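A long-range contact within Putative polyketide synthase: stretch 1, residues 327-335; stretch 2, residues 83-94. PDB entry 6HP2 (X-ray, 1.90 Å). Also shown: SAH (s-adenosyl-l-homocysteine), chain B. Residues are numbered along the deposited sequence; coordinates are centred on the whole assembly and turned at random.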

# COMPACT_ATOMS: atom_id res chain seq x y z
N GLY A 327 11.94 18.80 3.65
CA GLY A 327 10.90 19.47 4.44
C GLY A 327 9.50 19.45 3.84
O GLY A 327 8.58 20.06 4.40
N TYR A 328 9.31 18.78 2.71
CA TYR A 328 8.02 18.75 2.02
C TYR A 328 7.34 17.41 2.28
O TYR A 328 7.78 16.36 1.78
CB TYR A 328 8.21 18.96 0.54
CG TYR A 328 6.91 18.92 -0.23
CD1 TYR A 328 5.92 19.91 -0.05
CD2 TYR A 328 6.70 17.97 -1.18
CE1 TYR A 328 4.76 19.89 -0.78
CE2 TYR A 328 5.56 17.95 -1.94
CZ TYR A 328 4.58 18.92 -1.74
OH TYR A 328 3.41 18.86 -2.45
N ILE A 329 6.23 17.47 3.02
CA ILE A 329 5.58 16.23 3.47
C ILE A 329 4.09 16.52 3.36
O ILE A 329 3.49 16.93 4.35
CB ILE A 329 5.96 15.84 4.90
CG1 ILE A 329 7.45 15.64 5.02
CG2 ILE A 329 5.26 14.47 5.30
CD1 ILE A 329 7.97 15.43 6.45
N PRO A 330 3.46 16.38 2.20
CA PRO A 330 2.08 16.89 2.06
C PRO A 330 0.98 15.98 2.63
O PRO A 330 -0.17 16.44 2.81
CB PRO A 330 1.90 17.01 0.53
CG PRO A 330 2.86 15.98 -0.02
CD PRO A 330 4.06 15.98 0.93
N TYR A 331 1.27 14.72 2.89
CA TYR A 331 0.21 13.77 3.26
C TYR A 331 0.81 12.45 3.68
O TYR A 331 1.72 11.99 3.02
CB TYR A 331 -0.75 13.52 2.07
CG TYR A 331 -1.79 12.52 2.51
CD1 TYR A 331 -2.90 12.91 3.24
CD2 TYR A 331 -1.62 11.20 2.21
CE1 TYR A 331 -3.81 11.95 3.68
CE2 TYR A 331 -2.50 10.23 2.66
CZ TYR A 331 -3.58 10.62 3.41
OH TYR A 331 -4.43 9.65 3.85
N PRO A 332 0.34 11.80 4.74
CA PRO A 332 -0.60 12.31 5.76
C PRO A 332 0.14 13.19 6.73
O PRO A 332 1.33 13.37 6.58
CB PRO A 332 -1.13 11.05 6.46
CG PRO A 332 -0.52 9.86 5.76
CD PRO A 332 0.67 10.37 4.96
N LYS A 333 -0.56 13.72 7.73
CA LYS A 333 0.03 14.39 8.88
C LYS A 333 0.04 13.44 10.08
O LYS A 333 -0.83 12.58 10.21
CB LYS A 333 -0.75 15.66 9.24
CG LYS A 333 -1.01 16.58 8.05
CD LYS A 333 0.27 17.14 7.44
CE LYS A 333 -0.02 18.01 6.21
NZ LYS A 333 1.12 18.89 5.75
N GLN A 334 1.03 13.59 10.95
CA GLN A 334 1.07 12.79 12.17
C GLN A 334 0.08 13.36 13.18
O GLN A 334 -0.12 14.57 13.24
CB GLN A 334 2.47 12.78 12.77
CG GLN A 334 3.49 12.03 11.93
CD GLN A 334 3.44 10.52 12.17
OE1 GLN A 334 2.54 9.99 12.86
NE2 GLN A 334 4.37 9.83 11.59
N GLN A 335 -0.54 12.47 13.95
CA GLN A 335 -1.46 12.88 15.01
C GLN A 335 -0.67 13.50 16.16
O GLN A 335 0.46 13.11 16.46
CB GLN A 335 -2.27 11.68 15.50
CG GLN A 335 -3.39 12.03 16.45
CD GLN A 335 -4.29 10.84 16.76
OE1 GLN A 335 -4.08 9.74 16.24
NE2 GLN A 335 -5.29 11.06 17.61
N SAH B . -5.14 0.15 1.58
CA SAH B . -5.76 -0.10 2.88
CB SAH B . -6.20 -1.55 3.03
CG SAH B . -5.17 -2.60 2.65
SD SAH B . -5.75 -4.26 3.08
C SAH B . -4.77 0.30 3.94
O SAH B . -5.06 0.21 5.13
OXT SAH B . -3.67 0.72 3.61
C5' SAH B . -6.19 -4.80 1.41
C4' SAH B . -7.42 -4.08 0.87
O4' SAH B . -7.61 -4.47 -0.51
C3' SAH B . -8.73 -4.57 1.58
O3' SAH B . -9.50 -3.37 1.79
C2' SAH B . -9.43 -5.49 0.59
O2' SAH B . -10.83 -5.52 0.68
C1' SAH B . -8.95 -4.87 -0.74
N9 SAH B . -9.02 -5.74 -1.92
C8 SAH B . -8.44 -6.96 -2.11
N7 SAH B . -8.84 -7.38 -3.32
C5 SAH B . -9.60 -6.43 -3.90
C6 SAH B . -10.26 -6.33 -5.12
N6 SAH B . -10.20 -7.25 -6.08
N1 SAH B . -10.95 -5.19 -5.41
C2 SAH B . -11.08 -4.18 -4.47
N3 SAH B . -10.45 -4.30 -3.26
C4 SAH B . -9.77 -5.42 -2.98
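Stretch 2 (83-94) MRQVLFCKENFS

Stretch 2 begins inside a helix that starts earlier in the chain. It then folds through a type I beta turn, F88 to E91, closed by E91 N to F88 O at 3.2 Å, and continues as loop. Stretch 1 has no regular helix or strand; it is mostly extended, with a break at P330. The two stretches run in opposite senses: I329 CA lies 5.3 Å from C89 CA, and Y331 CA lies 5.6 Å from Q85 CA.

P330 is the bump that fits the turn. P330 CG lies 3.7 Å from F88 O and 3.8 Å from E91 O, and P330 CD is 3.9 Å from C89 CA. P330 CB meets F93 CD1 at 3.8 Å, so the proline ring rests on the turn, with its CB side against F93.

Y331 fills the next hollow, between F88 and F93. Its ring edge points at the face of F88, with planes at 86°; Y331 CD2 lies 3.5 Å from F88 CD2. Y331 CB rests 3.6 Å from F93 CZ. Its carbonyl lies close over the helix, with Y331 O 3.4 Å from Q85 CA. Water 1 joins Y331 O to Q85 O.

The peptide before P332 is cis. P332 CD packs 3.7 Å from R84 CB and 3.6 Å from Q85 CG. The Q85 side chain lies along stretch 1, from I329 CG2, 3.4 Å from Q85 CD, to P332. There Q85 NE2 donates a hydrogen bond to P332 O at 3.0 Å. Water 2 links Q85 OE1 to Q334 NE2.

At the other end, the Y328 ring lies along the turn. Y328 CD2 lies 3.2 Å from C89 O, near the ring plane. Y328 OH donates to E91 O at 2.8 Å, and water 4 bridges it to F93 N. The CA-to-CB bonds of M83 and V86 point away from stretch 1.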

# COMPACT_ATOMS: atom_id res chain seq x y z
N MET A 83 5.56 5.82 6.61
CA MET A 83 5.70 5.12 5.33
C MET A 83 4.83 5.74 4.25
O MET A 83 5.26 5.90 3.11
CB MET A 83 5.34 3.66 5.49
CG MET A 83 5.49 2.87 4.19
SD MET A 83 5.34 1.06 4.45
CE MET A 83 3.68 0.85 5.04
N ARG A 84 3.59 6.03 4.57
CA ARG A 84 2.71 6.72 3.62
C ARG A 84 3.25 8.09 3.25
O ARG A 84 3.11 8.52 2.10
CB ARG A 84 1.31 6.80 4.21
CG ARG A 84 0.58 5.48 4.16
CD ARG A 84 -0.73 5.55 4.96
NE ARG A 84 -1.64 4.46 4.59
CZ ARG A 84 -1.49 3.20 5.00
NH1 ARG A 84 -0.44 2.84 5.77
NH2 ARG A 84 -2.37 2.31 4.62
N GLN A 85 3.87 8.80 4.20
CA GLN A 85 4.45 10.09 3.86
C GLN A 85 5.53 9.93 2.80
O GLN A 85 5.65 10.75 1.88
CB GLN A 85 5.05 10.80 5.08
CG GLN A 85 3.98 11.25 6.12
CD GLN A 85 4.60 11.81 7.35
OE1 GLN A 85 5.71 11.45 7.70
NE2 GLN A 85 3.89 12.71 8.04
N VAL A 86 6.36 8.90 2.94
CA VAL A 86 7.39 8.66 1.92
C VAL A 86 6.72 8.33 0.60
O VAL A 86 7.16 8.76 -0.45
CB VAL A 86 8.37 7.55 2.36
CG1 VAL A 86 9.44 7.24 1.23
CG2 VAL A 86 9.15 8.03 3.64
N LEU A 87 5.63 7.59 0.62
CA LEU A 87 4.99 7.22 -0.64
C LEU A 87 4.46 8.46 -1.35
O LEU A 87 4.55 8.56 -2.59
CB LEU A 87 3.82 6.24 -0.38
CG LEU A 87 3.02 5.75 -1.59
CD1 LEU A 87 3.87 4.84 -2.43
CD2 LEU A 87 1.75 5.02 -1.08
N PHE A 88 3.83 9.37 -0.59
CA PHE A 88 3.13 10.51 -1.14
C PHE A 88 4.00 11.77 -1.33
O PHE A 88 3.49 12.79 -1.82
CB PHE A 88 1.92 10.85 -0.28
CG PHE A 88 0.71 9.88 -0.46
CD1 PHE A 88 -0.15 10.01 -1.52
CD2 PHE A 88 0.44 8.90 0.49
CE1 PHE A 88 -1.21 9.20 -1.69
CE2 PHE A 88 -0.62 8.05 0.34
CZ PHE A 88 -1.47 8.19 -0.76
N CYS A 89 5.26 11.76 -0.94
CA CYS A 89 5.96 13.03 -0.72
C CYS A 89 6.47 13.72 -1.98
O CYS A 89 7.08 14.82 -1.87
CB CYS A 89 7.13 12.85 0.24
SG CYS A 89 8.57 12.01 -0.47
N LYS A 90 6.23 13.14 -3.17
CA LYS A 90 6.56 13.81 -4.44
C LYS A 90 5.31 14.36 -5.13
O LYS A 90 5.42 14.90 -6.20
CB LYS A 90 7.28 12.86 -5.43
CG LYS A 90 8.58 12.31 -4.89
CD LYS A 90 9.63 13.35 -4.71
CE LYS A 90 10.96 12.74 -4.17
NZ LYS A 90 11.56 11.74 -5.09
N GLU A 91 4.13 14.19 -4.58
CA GLU A 91 2.90 14.60 -5.22
C GLU A 91 2.57 16.03 -4.86
O GLU A 91 2.91 16.51 -3.79
CB GLU A 91 1.78 13.66 -4.78
CG GLU A 91 2.18 12.20 -4.94
CD GLU A 91 2.81 11.89 -6.32
OE1 GLU A 91 2.20 12.28 -7.35
OE2 GLU A 91 3.94 11.27 -6.36
N ASN A 92 1.96 16.72 -5.80
CA ASN A 92 1.45 18.08 -5.62
C ASN A 92 -0.06 17.98 -5.49
O ASN A 92 -0.77 17.80 -6.50
CB ASN A 92 1.84 18.99 -6.79
CG ASN A 92 1.31 20.38 -6.63
OD1 ASN A 92 0.45 20.60 -5.84
ND2 ASN A 92 1.82 21.33 -7.41
N PHE A 93 -0.57 18.05 -4.25
CA PHE A 93 -2.00 17.86 -4.06
C PHE A 93 -2.79 19.08 -4.50
O PHE A 93 -4.01 18.99 -4.69
CB PHE A 93 -2.32 17.54 -2.61
CG PHE A 93 -2.02 16.16 -2.22
CD1 PHE A 93 -0.72 15.78 -1.90
CD2 PHE A 93 -3.03 15.21 -2.14
CE1 PHE A 93 -0.43 14.49 -1.53
CE2 PHE A 93 -2.71 13.91 -1.76
CZ PHE A 93 -1.42 13.55 -1.46
N SER A 94 -2.12 20.21 -4.69
CA SER A 94 -2.82 21.37 -5.25
C SER A 94 -3.24 21.14 -6.69
O SER A 94 -4.27 21.65 -7.13
CB SER A 94 -1.95 22.63 -5.13
OG SER A 94 -2.54 23.73 -5.77
O HOH W 1 3.89 13.01 1.99
O HOH W 2 6.55 11.14 10.30
O HOH W 3 9.44 15.59 -0.57
O HOH W 4 0.69 19.35 -2.19